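PDB 2W8D: processed glycerol phosphate lipoteichoic acid synthase 2 from Bacillus subtilis, which belongs to the sulfatase family of the alkaline phosphatase clan, and holds a magnesium ion in an alpha/beta domain built round a mixed sheet. Local coordinates for residues Asp48-Asp52 / Gly53-Thr57; Ser219-Asp222 / Asn223-Ser227; Gly261-Glu264 / Asn265-Lys268; Lys268-Ala271 / Lys272-Gly275. All coordinates share one frame; numbering follows the deposited sequence.

The four local contacts follow one another along the chain, and the other three all touch interaction 2. Its helix carries the hairpin of interaction 1, Val56 CG1 coming within 3.4 Å of Phe225 O. It also receives the loop of interaction 3, with Tyr224 CD1 3.7 Å from Ile262 CD1, and the helix of interaction 4, with Val221 CG1 3.6 Å from Val273 CG2. Interactions 1 and 3 stay about 11 Å apart at their nearest atoms. Interactions 3 and 4 share Lys268, and Tyr49 OH of interaction 1 probably hydrogen-bonds Val273 O of interaction 4. The magnesium ion lies about 10 Å from the Tyr224 side chain and about 12 Å from that of Ile262.

Interaction 1: residues Asp48-Asp52 / Gly53-Thr57; sequences DYKID and GKEVT
Tyr49, Lys50 and Ile51 pair with Lys54, Glu55 and Val56 in a tight antiparallel beta hairpin, closed by a type I' turn from Ile51 to Lys54. Asp52 and Gly53 both have positive phi in this turn, a conformation that glycine, lacking a CB, adopts readily. Ile51 and Lys54 form the hydrogen-bonded pair: Ile51 N donates to Lys54 O at 2.9 Å (166°), and Lys54 N returns a bond to Ile51 O at 2.8 Å. Beyond the non-hydrogen-bonded pair Lys50–Glu55, Val56 N reaches Tyr49 O at 3.2 Å. The same carbonyl oxygen accepts from a water at 2.8 Å, and that water in turn takes the amide hydrogen of Thr57, extending the ladder by one solvent step.

Lys50 and Glu55 share one face and run alongside each other, the chain of Lys50 extended so that its CE lies 4.0 Å from Glu55 CG; the charged ends do not meet, and Glu55 OE1 instead bonds Asn61. The Ile51 and Val56 side chains pass at a slant, CG1 of Ile51 3.9 Å from CG2 of Val56, which also sits at the edge of the Tyr49 ring, 4.3 Å from CD2. Branched aliphatic residues suit this buried patch against Phe225 of helix 219-244. Lys54 starts from the Ile51 face near the exposed turn, so apolar and charged chains are only partly sorted, while backbone bonds set the register.

Interaction 2: residues Ser219-Asp222 / Asn223-Ser227; sequences SVVD and NYFQS
Val221 and Phe225, one turn apart at the start of helix 219-244, lie side by side and make the compact part of this contact. Val221 CG1 approaches Phe225 CE2 at 4.1 Å, and the ring also comes close to the backbone: its CE2 is 3.3 Å from Val221 O, while Asp222 O lies near the ring plane, at the edge. With CG beside its own backbone N (chi1 -59°), Phe225 swings its ring back toward the preceding turn. In the backbone, the amide of Tyr224 is shared between two weak bonds, to Val220 O at 3.1 Å and to Val221 O at 3.3 Å.

The more solvent-exposed side is polar, and there side chain packs only on backbone. Asn223 N donates to Ser219 O at 3.1 Å (141°), coming from above the carbonyl plane; Asn223 ND2 comes 3.2 Å from Ser219 O, but at too poor an angle for a hydrogen bond. Small or polar residues fit here; Asp222 OD1 is bonded to Phe216 N.

Among its neighbours, the helix turns Tyr224 inward to Ser41 and Gln43, where its OH is hydrogen-bonded and its ring meets Phe202 edge to face, while Val221 packs on Ala269 of helix 267-273.

Interaction 3: residues Gly261-Glu264 / Asn265-Lys268; sequences GISE and NHNK
Ser263, Glu264, Asn265, His266 and Asn267 shape the turn that leads into helix 267-273, and most of what joins them is polar. Two backbone bonds carry the turn: Asn267 N donates to Glu264 O at 3.3 Å, and a weak bond joins His266 N to Ser263 O, also at 3.3 Å.

Side-chain bonds add to these, each of them weak. Ser263 OG stands between its own backbone N and carbonyl carbon (chi1 74°) and accepts from Asn265 N at 3.4 Å, so the short hydroxyl side chain meets the amide two residues on, the bond of an ST turn. Glu264 and Asn267 run alongside each other in the same direction; ND2 of Asn267 meets Glu264 OE2 at 3.3 Å (162°), with the carboxylate and amide planes 44° apart. At the other end of that amide a water donates to Asn267 OD1 at 2.6 Å and to Ser263 O at 2.9 Å. The water bond to OD1 and the weak bond from ND2 together bias the amide's rotation.

The apolar share is small. Ile262 CG2 touches His266 CB at 3.7 Å, the two side chains crossing at about a right angle, a place where a branched aliphatic fills the space beside the imidazole stem.

Ile262 and His266 both face helix 219-244, where Val221 lies against each, and His266 ND1 bonds Asp218 just before that helix, while Asn267 touches Ile279 in a loop.

Interaction 4: residues Lys268-Ala271 / Lys272-Gly275; sequences KAMA and KVLG
Ala269 O receives the amide of Val273 at 2.9 Å, with the N-H pointing at the oxygen at 155° and lying in the carbonyl plane, a regular helical bond. The next one along, Leu274 N to Met270 O at 3.0 Å, is as straight at the hydrogen, but its donor is tilted 31° from the carbonyl plane. Around these bonds the side chains lean back on the preceding turn: Val273 CB lies 3.5 Å from Met270 O, and Leu274 CG comes equally near that oxygen.

In Met270, present here as selenomethionine, the bend at chi2 (-63°) brings SE against Val273, 4.0 Å from its CG2, and chi3 then turns CE; the two chains pass at an oblique angle. A long, flexible side chain can fold over a beta-branched one in this way, and both are buried, with Met270 also touching Phe45 in a loop. The small Ala269 lets the helix approach Val221 of helix 219-244 and Asp218.

Helix 267-273 ends here in a Schellman motif. Gly275 leaves the helix with positive phi, a backbone turn that suits a residue without a side chain, and its N bonds back to Lys272 O at 3.0 Å.

The remaining long chains belong to the solvent side. Lys272 sets its CB 3.4 Å from Ala269 O and then bends at chi3 and chi4, and its NZ stays 5.6 Å from Lys268 NZ; like charges at that spacing would probably repel mildly, although water around these exposed lysines should screen them.

Interaction 1: residues Asp48-Asp52 / Gly53-Thr57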
# COMPACT_ATOMS: atom_id res chain seq x y z
N ASP A 48 -9.71 2.42 15.69
CA ASP A 48 -10.35 2.28 17.00
C ASP A 48 -9.95 3.29 18.01
O ASP A 48 -10.40 3.23 19.14
CB ASP A 48 -10.24 0.86 17.57
CG ASP A 48 -11.13 -0.12 16.81
OD1 ASP A 48 -12.11 0.33 16.18
OD2 ASP A 48 -10.84 -1.33 16.80
N TYR A 49 -9.08 4.23 17.62
CA TYR A 49 -8.67 5.30 18.52
C TYR A 49 -9.83 6.29 18.72
O TYR A 49 -10.62 6.56 17.79
CB TYR A 49 -7.48 6.04 17.95
CG TYR A 49 -6.66 6.69 19.02
CD1 TYR A 49 -5.64 5.97 19.67
CD2 TYR A 49 -6.92 7.98 19.44
CE1 TYR A 49 -4.89 6.55 20.70
CE2 TYR A 49 -6.18 8.57 20.47
CZ TYR A 49 -5.17 7.85 21.08
OH TYR A 49 -4.45 8.43 22.08
N LYS A 50 -9.91 6.84 19.92
CA LYS A 50 -10.92 7.85 20.22
C LYS A 50 -10.29 9.04 20.92
O LYS A 50 -9.32 8.89 21.64
CB LYS A 50 -12.05 7.31 21.11
CG LYS A 50 -12.68 6.05 20.64
CD LYS A 50 -13.88 5.69 21.49
CE LYS A 50 -14.41 4.33 21.06
NZ LYS A 50 -15.64 3.87 21.78
N ILE A 51 -10.89 10.20 20.66
CA ILE A 51 -10.58 11.48 21.28
C ILE A 51 -11.91 11.95 21.88
O ILE A 51 -12.91 12.04 21.15
CB ILE A 51 -10.12 12.52 20.19
CG1 ILE A 51 -8.80 12.09 19.51
CG2 ILE A 51 -9.92 13.90 20.81
CD1 ILE A 51 -7.61 12.04 20.51
N ASP A 52 -11.93 12.24 23.19
CA ASP A 52 -13.14 12.65 23.94
C ASP A 52 -14.36 11.73 23.73
O ASP A 52 -15.52 12.19 23.63
CB ASP A 52 -13.56 14.11 23.61
CG ASP A 52 -12.39 15.11 23.68
OD1 ASP A 52 -11.44 14.86 24.48
OD2 ASP A 52 -12.43 16.14 22.95
N GLY A 53 -14.10 10.43 23.64
CA GLY A 53 -15.15 9.46 23.34
C GLY A 53 -15.65 9.42 21.90
O GLY A 53 -16.50 8.60 21.59
N LYS A 54 -15.12 10.29 21.03
CA LYS A 54 -15.46 10.32 19.61
C LYS A 54 -14.41 9.58 18.78
O LYS A 54 -13.21 9.84 18.90
CB LYS A 54 -15.58 11.76 19.07
CG LYS A 54 -16.36 12.72 19.96
CD LYS A 54 -17.00 13.85 19.17
CE LYS A 54 -18.22 14.39 19.94
NZ LYS A 54 -19.36 14.68 19.00
N GLU A 55 -14.86 8.67 17.93
CA GLU A 55 -13.96 7.90 17.09
C GLU A 55 -13.33 8.79 16.03
O GLU A 55 -13.97 9.70 15.50
CB GLU A 55 -14.70 6.76 16.44
CG GLU A 55 -15.24 5.74 17.44
CD GLU A 55 -16.24 4.80 16.81
OE1 GLU A 55 -15.89 4.17 15.78
OE2 GLU A 55 -17.37 4.69 17.33
N VAL A 56 -12.07 8.52 15.72
CA VAL A 56 -11.32 9.31 14.77
C VAL A 56 -11.65 8.79 13.39
O VAL A 56 -11.91 9.58 12.48
CB VAL A 56 -9.78 9.22 15.01
CG1 VAL A 56 -9.03 9.97 13.89
CG2 VAL A 56 -9.40 9.78 16.38
N THR A 57 -11.62 7.48 13.20
CA THR A 57 -11.95 6.93 11.86
C THR A 57 -13.20 5.99 11.84
O THR A 57 -13.08 4.79 11.57
CB THR A 57 -10.70 6.28 11.22
OG1 THR A 57 -10.20 5.26 12.08
CG2 THR A 57 -9.59 7.32 11.02
O HOH W 1 -10.85 5.55 15.20

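Interaction 2: residues Ser219-Asp222 / Asn223-Ser227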
# COMPACT_ATOMS: atom_id res chain seq x y z
N SER A 219 1.49 20.18 17.88
CA SER A 219 0.44 20.54 16.97
C SER A 219 0.45 19.69 15.73
O SER A 219 -0.59 19.52 15.09
CB SER A 219 0.54 22.03 16.63
OG SER A 219 1.60 22.29 15.74
N VAL A 220 1.60 19.15 15.35
CA VAL A 220 1.62 18.16 14.27
C VAL A 220 0.76 16.93 14.62
O VAL A 220 -0.10 16.50 13.82
CB VAL A 220 3.08 17.77 13.89
CG1 VAL A 220 3.11 16.55 12.97
CG2 VAL A 220 3.75 18.95 13.18
N VAL A 221 0.99 16.39 15.80
CA VAL A 221 0.26 15.23 16.33
C VAL A 221 -1.19 15.59 16.66
O VAL A 221 -2.07 14.81 16.37
CB VAL A 221 0.93 14.68 17.61
CG1 VAL A 221 -0.02 13.70 18.36
CG2 VAL A 221 2.31 14.06 17.30
N ASP A 222 -1.41 16.74 17.28
CA ASP A 222 -2.77 17.25 17.53
C ASP A 222 -3.64 17.31 16.28
O ASP A 222 -4.81 16.95 16.35
CB ASP A 222 -2.76 18.64 18.20
CG ASP A 222 -2.25 18.60 19.64
OD1 ASP A 222 -2.02 17.50 20.19
OD2 ASP A 222 -2.07 19.69 20.23
N ASN A 223 -3.06 17.73 15.15
CA ASN A 223 -3.83 17.98 13.92
C ASN A 223 -3.95 16.73 13.06
O ASN A 223 -4.80 16.65 12.16
CB ASN A 223 -3.19 19.10 13.10
CG ASN A 223 -3.34 20.46 13.77
OD1 ASN A 223 -4.16 20.64 14.67
ND2 ASN A 223 -2.55 21.41 13.33
N TYR A 224 -3.09 15.76 13.33
CA TYR A 224 -3.18 14.48 12.67
C TYR A 224 -4.62 13.94 12.73
O TYR A 224 -5.14 13.47 11.74
CB TYR A 224 -2.23 13.51 13.34
CG TYR A 224 -2.09 12.20 12.63
CD1 TYR A 224 -1.48 12.12 11.36
CD2 TYR A 224 -2.57 11.02 13.20
CE1 TYR A 224 -1.36 10.90 10.70
CE2 TYR A 224 -2.44 9.79 12.55
CZ TYR A 224 -1.83 9.72 11.32
OH TYR A 224 -1.70 8.49 10.73
N PHE A 225 -5.22 13.99 13.92
CA PHE A 225 -6.49 13.33 14.17
C PHE A 225 -7.62 13.97 13.41
O PHE A 225 -8.54 13.26 13.03
CB PHE A 225 -6.86 13.32 15.66
CG PHE A 225 -5.84 12.65 16.51
CD1 PHE A 225 -5.77 11.24 16.55
CD2 PHE A 225 -4.94 13.39 17.26
CE1 PHE A 225 -4.79 10.58 17.32
CE2 PHE A 225 -3.96 12.73 18.04
CZ PHE A 225 -3.90 11.33 18.06
N GLN A 226 -7.55 15.29 13.20
CA GLN A 226 -8.50 16.04 12.38
C GLN A 226 -8.44 15.69 10.90
O GLN A 226 -9.48 15.48 10.28
CB GLN A 226 -8.28 17.54 12.53
CG GLN A 226 -8.53 18.04 13.91
CD GLN A 226 -8.85 19.52 13.93
OE1 GLN A 226 -8.60 20.23 12.96
NE2 GLN A 226 -9.40 19.99 15.04
N SER A 227 -7.24 15.65 10.32
CA SER A 227 -7.16 15.30 8.90
C SER A 227 -7.42 13.82 8.66
O SER A 227 -7.93 13.43 7.61
CB SER A 227 -5.88 15.79 8.20
OG SER A 227 -4.79 15.66 9.07

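Interaction 3: residues Gly261-Glu264 / Asn265-Lys268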
# COMPACT_ATOMS: atom_id res chain seq x y z
N GLY A 261 2.82 8.59 9.18
CA GLY A 261 2.69 10.03 9.11
C GLY A 261 3.47 10.73 10.22
O GLY A 261 3.93 11.87 10.05
N ILE A 262 3.61 10.05 11.37
CA ILE A 262 4.25 10.65 12.53
C ILE A 262 5.64 10.03 12.78
O ILE A 262 5.74 8.89 13.27
CB ILE A 262 3.38 10.45 13.80
CG1 ILE A 262 1.90 10.83 13.55
CG2 ILE A 262 3.98 11.25 14.97
CD1 ILE A 262 1.72 12.30 13.16
N SER A 263 6.70 10.79 12.51
CA SER A 263 8.06 10.32 12.77
C SER A 263 8.48 10.35 14.25
O SER A 263 7.70 10.75 15.14
CB SER A 263 9.05 11.09 11.91
OG SER A 263 9.22 12.40 12.41
N GLU A 264 9.73 9.94 14.51
CA GLU A 264 10.35 9.98 15.84
C GLU A 264 10.65 11.37 16.40
O GLU A 264 10.89 11.51 17.58
CB GLU A 264 11.58 9.07 15.86
CG GLU A 264 11.22 7.56 15.68
CD GLU A 264 12.29 6.61 16.24
OE1 GLU A 264 12.99 5.95 15.42
OE2 GLU A 264 12.44 6.53 17.50
N ASN A 265 10.57 12.42 15.56
CA ASN A 265 10.64 13.81 16.03
C ASN A 265 9.49 14.20 16.99
O ASN A 265 9.59 15.21 17.73
CB ASN A 265 10.65 14.82 14.86
CG ASN A 265 11.84 14.64 13.90
OD1 ASN A 265 11.69 14.86 12.70
ND2 ASN A 265 13.00 14.26 14.41
N HIS A 266 8.44 13.39 16.98
CA HIS A 266 7.24 13.63 17.80
C HIS A 266 7.03 12.55 18.87
O HIS A 266 5.92 12.33 19.32
CB HIS A 266 6.00 13.68 16.89
CG HIS A 266 6.20 14.56 15.70
ND1 HIS A 266 6.20 15.94 15.79
CD2 HIS A 266 6.54 14.27 14.43
CE1 HIS A 266 6.46 16.45 14.60
NE2 HIS A 266 6.68 15.46 13.76
N ASN A 267 8.11 11.89 19.26
CA ASN A 267 8.04 10.85 20.28
C ASN A 267 7.46 11.33 21.59
O ASN A 267 6.76 10.58 22.25
CB ASN A 267 9.43 10.25 20.54
CG ASN A 267 9.77 9.08 19.60
OD1 ASN A 267 8.96 8.64 18.80
ND2 ASN A 267 10.99 8.59 19.70
N LYS A 268 7.78 12.55 22.00
CA LYS A 268 7.27 13.05 23.27
C LYS A 268 5.74 13.05 23.26
O LYS A 268 5.14 12.59 24.20
CB LYS A 268 7.79 14.45 23.60
CG LYS A 268 7.44 14.88 25.03
CD LYS A 268 7.61 16.37 25.26
CE LYS A 268 8.43 16.56 26.51
NZ LYS A 268 8.07 17.78 27.31
O HOH W 2 6.80 9.24 17.40

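Interaction 4: residues Lys268-Ala271 / Lys272-Gly275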
# COMPACT_ATOMS: atom_id res chain seq x y z
N LYS A 268 7.78 12.55 22.00
CA LYS A 268 7.27 13.05 23.27
C LYS A 268 5.74 13.05 23.26
O LYS A 268 5.14 12.59 24.20
CB LYS A 268 7.79 14.45 23.60
CG LYS A 268 7.44 14.88 25.03
CD LYS A 268 7.61 16.37 25.26
CE LYS A 268 8.43 16.56 26.51
NZ LYS A 268 8.07 17.78 27.31
N ALA A 269 5.12 13.51 22.17
CA ALA A 269 3.66 13.56 22.12
C ALA A 269 3.04 12.18 21.87
O ALA A 269 1.98 11.85 22.42
CB ALA A 269 3.18 14.58 21.07
N MSE A 270 3.72 11.36 21.06
CA MSE A 270 3.22 10.03 20.74
C MSE A 270 3.16 9.12 21.95
O MSE A 270 2.33 8.24 21.99
CB MSE A 270 4.04 9.36 19.64
CG MSE A 270 3.70 9.86 18.30
SE MSE A 270 1.80 9.46 17.83
CE MSE A 270 1.92 7.52 17.73
N ALA A 271 4.06 9.31 22.92
CA ALA A 271 3.96 8.58 24.19
C ALA A 271 2.69 8.92 24.96
O ALA A 271 2.10 8.05 25.60
CB ALA A 271 5.20 8.82 25.07
N LYS A 272 2.28 10.20 24.94
CA LYS A 272 0.98 10.57 25.49
C LYS A 272 -0.17 9.97 24.70
O LYS A 272 -1.13 9.48 25.29
CB LYS A 272 0.81 12.08 25.60
CG LYS A 272 1.78 12.75 26.57
CD LYS A 272 1.42 14.22 26.63
CE LYS A 272 2.65 15.11 26.69
NZ LYS A 272 3.21 15.12 28.04
N VAL A 273 -0.06 9.97 23.37
CA VAL A 273 -1.12 9.40 22.53
C VAL A 273 -1.37 7.95 22.98
O VAL A 273 -2.52 7.54 23.21
CB VAL A 273 -0.77 9.48 20.99
CG1 VAL A 273 -1.59 8.50 20.17
CG2 VAL A 273 -0.93 10.90 20.45
N LEU A 274 -0.26 7.23 23.18
CA LEU A 274 -0.31 5.82 23.57
C LEU A 274 -0.46 5.57 25.08
O LEU A 274 -0.59 4.43 25.50
CB LEU A 274 0.92 5.07 23.01
CG LEU A 274 0.91 5.06 21.47
CD1 LEU A 274 2.01 4.19 20.89
CD2 LEU A 274 -0.46 4.61 20.90
N GLY A 275 -0.48 6.61 25.90
CA GLY A 275 -0.48 6.39 27.34
C GLY A 275 0.76 5.60 27.75
O GLY A 275 0.66 4.58 28.44